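Local coordinates for protein gdp-l-fucose synthetase (Naegleria fowleri, PDB 6AQZ) that binds NADP and probably catalyses the NADPH-dependent epimerase and reductase steps that yield GDP-L-fucose, at residues L103-V106 with N107-N110; V275-T278 with I279-A282; A307-L310 with R311-T315. One frame throughout, in Å; residues are numbered along the deposited sequence.

Contact 1 (L103-V106 with N107-N110)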
loop_
_atom_site.group_PDB
_atom_site.type_symbol
_atom_site.label_atom_id
_atom_site.label_comp_id
_atom_site.label_asym_id
_atom_site.label_seq_id
_atom_site.Cartn_x
_atom_site.Cartn_y
_atom_site.Cartn_z
ATOM N N LEU A 103 -4.585 -4.416 7.761
ATOM C CA LEU A 103 -4.168 -5.818 7.800
ATOM C C LEU A 103 -5.245 -6.747 7.256
ATOM O O LEU A 103 -4.958 -7.605 6.411
ATOM C CB LEU A 103 -3.803 -6.236 9.230
ATOM C CG LEU A 103 -2.647 -5.466 9.861
ATOM C CD1 LEU A 103 -2.394 -5.875 11.301
ATOM C CD2 LEU A 103 -1.423 -5.621 8.961
ATOM N N ASP A 104 -6.489 -6.602 7.741
ATOM C CA ASP A 104 -7.551 -7.511 7.316
ATOM C C ASP A 104 -7.763 -7.444 5.821
ATOM O O ASP A 104 -7.940 -8.478 5.162
ATOM C CB ASP A 104 -8.855 -7.180 8.027
ATOM C CG ASP A 104 -8.816 -7.528 9.490
ATOM O OD1 ASP A 104 -7.779 -8.067 9.942
ATOM O OD2 ASP A 104 -9.824 -7.287 10.173
ATOM N N ASN A 105 -7.742 -6.235 5.263
ATOM C CA ASN A 105 -7.970 -6.083 3.837
ATOM C C ASN A 105 -6.751 -6.494 3.015
ATOM O O ASN A 105 -6.896 -7.216 2.020
ATOM C CB ASN A 105 -8.434 -4.657 3.537
ATOM C CG ASN A 105 -9.918 -4.473 3.863
ATOM O OD1 ASN A 105 -10.746 -5.131 3.252
ATOM N ND2 ASN A 105 -10.255 -3.606 4.845
ATOM N N VAL A 106 -5.540 -6.091 3.414
ATOM C CA VAL A 106 -4.417 -6.419 2.549
ATOM C C VAL A 106 -4.143 -7.926 2.595
ATOM O O VAL A 106 -3.745 -8.522 1.582
ATOM C CB VAL A 106 -3.165 -5.580 2.885
ATOM C CG1 VAL A 106 -2.384 -6.135 4.131
ATOM C CG2 VAL A 106 -2.286 -5.500 1.652
ATOM N N ASN A 107 -4.405 -8.580 3.737
ATOM C CA ASN A 107 -4.220 -10.028 3.825
ATOM C C ASN A 107 -5.230 -10.765 2.957
ATOM O O ASN A 107 -4.873 -11.640 2.158
ATOM C CB ASN A 107 -4.339 -10.469 5.276
ATOM C CG ASN A 107 -3.092 -10.146 6.075
ATOM O OD1 ASN A 107 -1.994 -10.148 5.530
ATOM N ND2 ASN A 107 -3.254 -9.842 7.357
ATOM N N MET A 108 -6.498 -10.395 3.087
ATOM C CA MET A 108 -7.545 -10.997 2.274
ATOM C C MET A 108 -7.281 -10.778 0.784
ATOM O O MET A 108 -7.400 -11.713 -0.028
ATOM C CB MET A 108 -8.887 -10.445 2.770
ATOM C CG MET A 108 -10.086 -10.520 1.894
ATOM S SD MET A 108 -11.673 -10.230 2.756
ATOM C CE MET A 108 -11.374 -9.228 4.217
ATOM N N ASN A 109 -6.890 -9.563 0.406
ATOM C CA ASN A 109 -6.644 -9.287 -1.013
ATOM C C ASN A 109 -5.432 -10.049 -1.542
ATOM O O ASN A 109 -5.495 -10.657 -2.617
ATOM C CB ASN A 109 -6.517 -7.787 -1.239
ATOM C CG ASN A 109 -7.835 -7.088 -1.069
ATOM O OD1 ASN A 109 -8.877 -7.705 -1.265
ATOM N ND2 ASN A 109 -7.814 -5.812 -0.700
ATOM N N ASN A 110 -4.325 -10.042 -0.798
ATOM C CA ASN A 110 -3.158 -10.813 -1.226
ATOM C C ASN A 110 -3.502 -12.299 -1.379
ATOM O O ASN A 110 -3.137 -12.929 -2.383
ATOM C CB ASN A 110 -1.986 -10.593 -0.245
ATOM C CG ASN A 110 -1.413 -9.160 -0.331
ATOM O OD1 ASN A 110 -1.682 -8.422 -1.294
ATOM N ND2 ASN A 110 -0.670 -8.749 0.702
HETATM O O HOH W 1 -5.680 -9.832 9.329
HETATM O O HOH W 2 -10.460 -4.562 0.456
#

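Contact 2 (V275-T278 with I279-A282)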
loop_
_atom_site.group_PDB
_atom_site.type_symbol
_atom_site.label_atom_id
_atom_site.label_comp_id
_atom_site.label_asym_id
_atom_site.label_seq_id
_atom_site.Cartn_x
_atom_site.Cartn_y
_atom_site.Cartn_z
ATOM N N VAL A 275 -33.691 11.726 -1.661
ATOM C CA VAL A 275 -33.654 10.320 -1.285
ATOM C C VAL A 275 -34.583 10.076 -0.104
ATOM O O VAL A 275 -35.382 9.133 -0.094
ATOM C CB VAL A 275 -32.200 9.909 -0.970
ATOM C CG1 VAL A 275 -32.133 8.513 -0.386
ATOM C CG2 VAL A 275 -31.328 10.023 -2.227
ATOM N N ALA A 276 -34.517 10.959 0.894
ATOM C CA ALA A 276 -35.351 10.829 2.079
ATOM C C ALA A 276 -36.839 10.891 1.728
ATOM O O ALA A 276 -37.647 10.153 2.304
ATOM C CB ALA A 276 -34.966 11.913 3.085
ATOM N N GLN A 277 -37.220 11.796 0.814
ATOM C CA GLN A 277 -38.616 11.902 0.388
ATOM C C GLN A 277 -39.072 10.645 -0.348
ATOM O O GLN A 277 -40.184 10.147 -0.121
ATOM C CB GLN A 277 -38.811 13.128 -0.500
ATOM C CG GLN A 277 -40.241 13.351 -0.921
ATOM C CD GLN A 277 -41.139 13.652 0.261
ATOM O OE1 GLN A 277 -40.697 14.226 1.250
ATOM N NE2 GLN A 277 -42.404 13.265 0.167
ATOM N N THR A 278 -38.219 10.117 -1.232
ATOM C CA THR A 278 -38.559 8.895 -1.950
ATOM C C THR A 278 -38.742 7.743 -0.985
ATOM O O THR A 278 -39.642 6.913 -1.153
ATOM C CB THR A 278 -37.452 8.557 -2.947
ATOM O OG1 THR A 278 -37.103 9.732 -3.671
ATOM C CG2 THR A 278 -37.895 7.468 -3.914
ATOM N N ILE A 279 -37.882 7.676 0.032
ATOM C CA ILE A 279 -38.015 6.668 1.070
ATOM C C ILE A 279 -39.294 6.899 1.846
ATOM O O ILE A 279 -40.043 5.958 2.131
ATOM C CB ILE A 279 -36.785 6.698 1.989
ATOM C CG1 ILE A 279 -35.545 6.201 1.229
ATOM C CG2 ILE A 279 -37.058 5.917 3.275
ATOM C CD1 ILE A 279 -34.254 6.316 2.025
ATOM N N LYS A 280 -39.571 8.162 2.174
ATOM C CA LYS A 280 -40.794 8.493 2.885
ATOM C C LYS A 280 -42.010 7.995 2.110
ATOM O O LYS A 280 -42.837 7.252 2.650
ATOM C CB LYS A 280 -40.866 10.004 3.123
ATOM C CG LYS A 280 -42.180 10.437 3.749
ATOM C CD LYS A 280 -42.306 11.945 3.913
ATOM C CE LYS A 280 -43.768 12.293 4.177
ATOM N NZ LYS A 280 -43.920 13.578 4.893
ATOM N N ASP A 281 -42.087 8.326 0.814
ATOM C CA ASP A 281 -43.257 7.974 0.020
ATOM C C ASP A 281 -43.306 6.509 -0.382
ATOM O O ASP A 281 -44.354 6.063 -0.864
ATOM C CB ASP A 281 -43.306 8.817 -1.257
ATOM C CG ASP A 281 -43.461 10.285 -0.983
ATOM O OD1 ASP A 281 -44.141 10.637 0.006
ATOM O OD2 ASP A 281 -42.902 11.086 -1.762
ATOM N N ALA A 282 -42.272 5.720 -0.083
ATOM C CA ALA A 282 -42.300 4.303 -0.427
ATOM C C ALA A 282 -42.744 3.460 0.754
ATOM O O ALA A 282 -43.332 2.392 0.563
ATOM C CB ALA A 282 -40.922 3.820 -0.895
#

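Contact 3 (A307-L310 with R311-T315)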
loop_
_atom_site.group_PDB
_atom_site.type_symbol
_atom_site.label_atom_id
_atom_site.label_comp_id
_atom_site.label_asym_id
_atom_site.label_seq_id
_atom_site.Cartn_x
_atom_site.Cartn_y
_atom_site.Cartn_z
ATOM N N ALA A 307 -18.178 8.011 -17.717
ATOM C CA ALA A 307 -17.911 8.126 -19.146
ATOM C C ALA A 307 -17.430 6.809 -19.735
ATOM O O ALA A 307 -17.773 6.476 -20.873
ATOM C CB ALA A 307 -16.886 9.231 -19.411
ATOM N N LYS A 308 -16.612 6.057 -18.997
ATOM C CA LYS A 308 -16.032 4.853 -19.587
ATOM C C LYS A 308 -17.104 3.788 -19.855
ATOM O O LYS A 308 -17.189 3.231 -20.958
ATOM C CB LYS A 308 -14.915 4.310 -18.701
ATOM C CG LYS A 308 -14.321 3.054 -19.287
ATOM C CD LYS A 308 -12.825 3.015 -19.155
ATOM C CE LYS A 308 -12.391 2.634 -17.773
ATOM N NZ LYS A 308 -10.935 2.393 -17.720
ATOM N N PHE A 309 -17.929 3.491 -18.854
ATOM C CA PHE A 309 -18.984 2.507 -19.031
ATOM C C PHE A 309 -20.012 2.988 -20.047
ATOM O O PHE A 309 -20.494 2.209 -20.879
ATOM C CB PHE A 309 -19.648 2.210 -17.673
ATOM C CG PHE A 309 -20.591 1.066 -17.713
ATOM C CD1 PHE A 309 -21.906 1.252 -18.108
ATOM C CD2 PHE A 309 -20.158 -0.211 -17.399
ATOM C CE1 PHE A 309 -22.796 0.182 -18.150
ATOM C CE2 PHE A 309 -21.044 -1.294 -17.447
ATOM C CZ PHE A 309 -22.365 -1.092 -17.826
ATOM N N LEU A 310 -20.331 4.285 -20.019
ATOM C CA LEU A 310 -21.274 4.827 -20.988
ATOM C C LEU A 310 -20.724 4.716 -22.407
ATOM O O LEU A 310 -21.469 4.469 -23.356
ATOM C CB LEU A 310 -21.589 6.277 -20.632
ATOM C CG LEU A 310 -22.472 6.978 -21.650
ATOM C CD1 LEU A 310 -23.897 6.469 -21.507
ATOM C CD2 LEU A 310 -22.394 8.469 -21.458
ATOM N N ARG A 311 -19.421 4.904 -22.572
ATOM C CA ARG A 311 -18.809 4.757 -23.885
ATOM C C ARG A 311 -18.678 3.286 -24.276
ATOM O O ARG A 311 -18.835 2.941 -25.452
ATOM C CB ARG A 311 -17.459 5.485 -23.907
ATOM C CG ARG A 311 -16.486 5.023 -24.970
ATOM C CD ARG A 311 -15.179 5.859 -24.984
ATOM N NE ARG A 311 -14.301 5.576 -23.842
ATOM C CZ ARG A 311 -13.522 4.499 -23.760
ATOM N NH1 ARG A 311 -13.517 3.598 -24.740
ATOM N NH2 ARG A 311 -12.743 4.315 -22.704
ATOM N N LEU A 312 -18.386 2.404 -23.318
ATOM C CA LEU A 312 -18.175 1.006 -23.675
ATOM C C LEU A 312 -19.483 0.232 -23.789
ATOM O O LEU A 312 -19.557 -0.744 -24.544
ATOM C CB LEU A 312 -17.249 0.341 -22.655
ATOM C CG LEU A 312 -15.814 0.835 -22.845
ATOM C CD1 LEU A 312 -14.842 0.123 -21.933
ATOM C CD2 LEU A 312 -15.425 0.670 -24.319
ATOM N N ASN A 313 -20.534 0.667 -23.098
ATOM C CA ASN A 313 -21.811 -0.043 -23.094
ATOM C C ASN A 313 -22.925 0.987 -23.202
ATOM O O ASN A 313 -23.684 1.213 -22.253
ATOM C CB ASN A 313 -21.935 -0.900 -21.830
ATOM C CG ASN A 313 -23.091 -1.884 -21.873
ATOM O OD1 ASN A 313 -23.800 -2.006 -22.878
ATOM N ND2 ASN A 313 -23.247 -2.640 -20.787
ATOM N N PRO A 314 -23.055 1.633 -24.370
ATOM C CA PRO A 314 -24.007 2.751 -24.481
ATOM C C PRO A 314 -25.468 2.353 -24.342
ATOM O O PRO A 314 -26.260 3.190 -23.888
ATOM C CB PRO A 314 -23.710 3.336 -25.874
ATOM C CG PRO A 314 -23.059 2.220 -26.640
ATOM C CD PRO A 314 -22.262 1.455 -25.605
ATOM N N THR A 315 -25.857 1.115 -24.661
ATOM C CA THR A 315 -27.273 0.756 -24.578
ATOM C C THR A 315 -27.700 0.284 -23.188
ATOM O O THR A 315 -28.820 -0.216 -23.039
ATOM C CB THR A 315 -27.645 -0.357 -25.566
ATOM O OG1 THR A 315 -26.945 -1.556 -25.209
ATOM C CG2 THR A 315 -27.386 0.033 -27.027
#

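Contact 1 (L103-V106 with N107-N110)
Residues Leu103 to Asn110 form two turns of one helix, in which Asn107 N, Met108 N, Asn109 N and Asn110 N each bond the carbonyl oxygen four residues back. The shortest bond is 2.8 Å, from Asn109 N to Asn105 O.

Three asparagines fold back along the helix. In Asn107, Asn109 and Asn110, chi1 values of -77°, -70° and -69° turn CG back over the preceding turn. This sets each amide against the carbonyl one turn earlier. Asn107 ND2 comes to 3.0 Å from Leu103 O, but the angle is too poor for a hydrogen bond.

Water joins two pairs of side chains. One water donates to Asp104 OD1 (2.8 Å) and accepts from Asn107 ND2. Another donates to Asn105 OD1 (2.9 Å) and accepts from Asn109 ND2. Three of these side chains also have protein partners. Asp104 OD2 forms a salt bridge with Arg64, Asn105 ND2 is held by both Phe87 O and Phe101 O, and Asn109 OD1 bonds His83.

Val106 CG2 lies 3.8 Å from Asn110 ND2, an apolar branch against an amide. Asn110 OD1 accepts from Trp102 NE1 of the second subunit, whose Leu103 and Asn110 also pack here. The Met108 chain bends at chi3, and CE ends near Asp104 O.

Met108 lies about 4 Å from the bound NADP at its nearest atoms. The helix thus meets the cofactor through Met108 and the second subunit through Leu103, Val106 and Asn110. It is the connecting helix of a beta-alpha-beta unit in the Rossmann-type fold, between strands 80-83 and 123-127.

Contact 2 (V275-T278 with I279-A282)
Asp281 N donates to Gln277 O at 2.8 Å, and the same two residues meet again through their side chains. Gln277 NE2 donates to Asp281 OD2 at 3.0 Å, with an N-H...O angle of 150°. OD2 is approached on its syn side, with NE2 30° out of the carboxylate plane. The amide and carboxylate planes are strongly twisted against each other. The pair therefore does not lie flat, and the bond is bent.

The torsions of Gln277 explain its reach. CG is anti to the backbone N (chi1 -177°), and the chain then bends at chi2. This turns the amide along the helix toward the next turn. Asp281 sends its carboxylate back to meet it. The bond links partly exposed Gln277 to exposed Asp281 on the outer side of the helix.

Lys280 runs past the same amide. Its CD lies 3.9 Å from Gln277 OE1, so it is the aliphatic chain that touches. The chain is extended, and NZ continues to a hydrogen bond with Gly287 O.

The buried side is apolar. Val275 and Ile279 lie side by side and point the same way, with Val275 CG1 3.9 Å from Ile279 CD1. Ile279 CG1 also rests 3.2 Å from Val275 O.

In the backbone, Ile279 N bonds Val275 O at 2.9 Å, and Lys280 N bonds Ala276 O at 2.8 Å. Thr278 OG1 is hydrogen-bonded to Gln274 O, one turn earlier.

Helix 272-283 sits between several elements. Val275 and Ile279 pack on helix 207-221 through Leu208, Leu211, Met212 and Cys215. Val275, Thr278 and Ala282 face helix 321-335, where they meet Phe321, Ile325 and Val329. Ala276 and Gln277 touch Met289 of strand 289-292.

Contact 3 (A307-L310 with R311-T315)
Asn313 lies beside the Phe309 ring, and its CB sits over one ring face in a CH-pi contact. CB is 4.2 Å from the centroid of the Phe309 ring, displaced toward the rim. The amide is turned 52° from the ring plane, and Asn313 ND2 comes to 3.5 Å from Phe309 CZ. Phe309 chi1 (-171°) carries the ring to Asn313 CB, and Asn313 chi1 (-168°) sends the amide the same way, alongside the ring.

Lys308 bends at chi2 and chi3. Its CD meets Arg311 NH2 at 3.8 Å, while its CG packs against Leu312 CD1. The charged ends do not touch (Lys308 NZ to Arg311 NH2 5.6 Å), and each has its own partners. Lys308 NZ bonds Tyr254 OH and Pro259 O, and Arg311 NH1 forms a salt bridge with Glu13.

Asn313 is the first residue to leave helical geometry, yet its N still bonds Phe309 O at 2.7 Å. Pro314 follows, with its CA 3.3 Å from Leu310 O in a CA-H...O contact.

The short helix 307-312 packs against helix 240-253, where Phe309 meets Met246 and Trp249. The Phe309 and Trp249 rings pack edge-to-face. Lys308 and Phe309 also touch Ile260 of strand 260-262.

In the fold
The three contacts follow one another along the chain without nesting or crossing. Each joins consecutive residues, so none closes a long loop. Contact 1 comes first, on helix 98-118 within the cofactor-binding Rossmann region and at the subunit interface. Contact 2 follows on helix 272-283, on the opposite side of the chain's centre. Contact 3 is last, spanning the short helix 307-312 and the turn that follows it. Contacts 1 and 2 have centres about 37 Å apart, and none of the three touches another. Contact 2 belongs to a cluster with helices 207-221 and 321-335. Contact 3 brings the late chain back against helix 240-253 and strand 260-262.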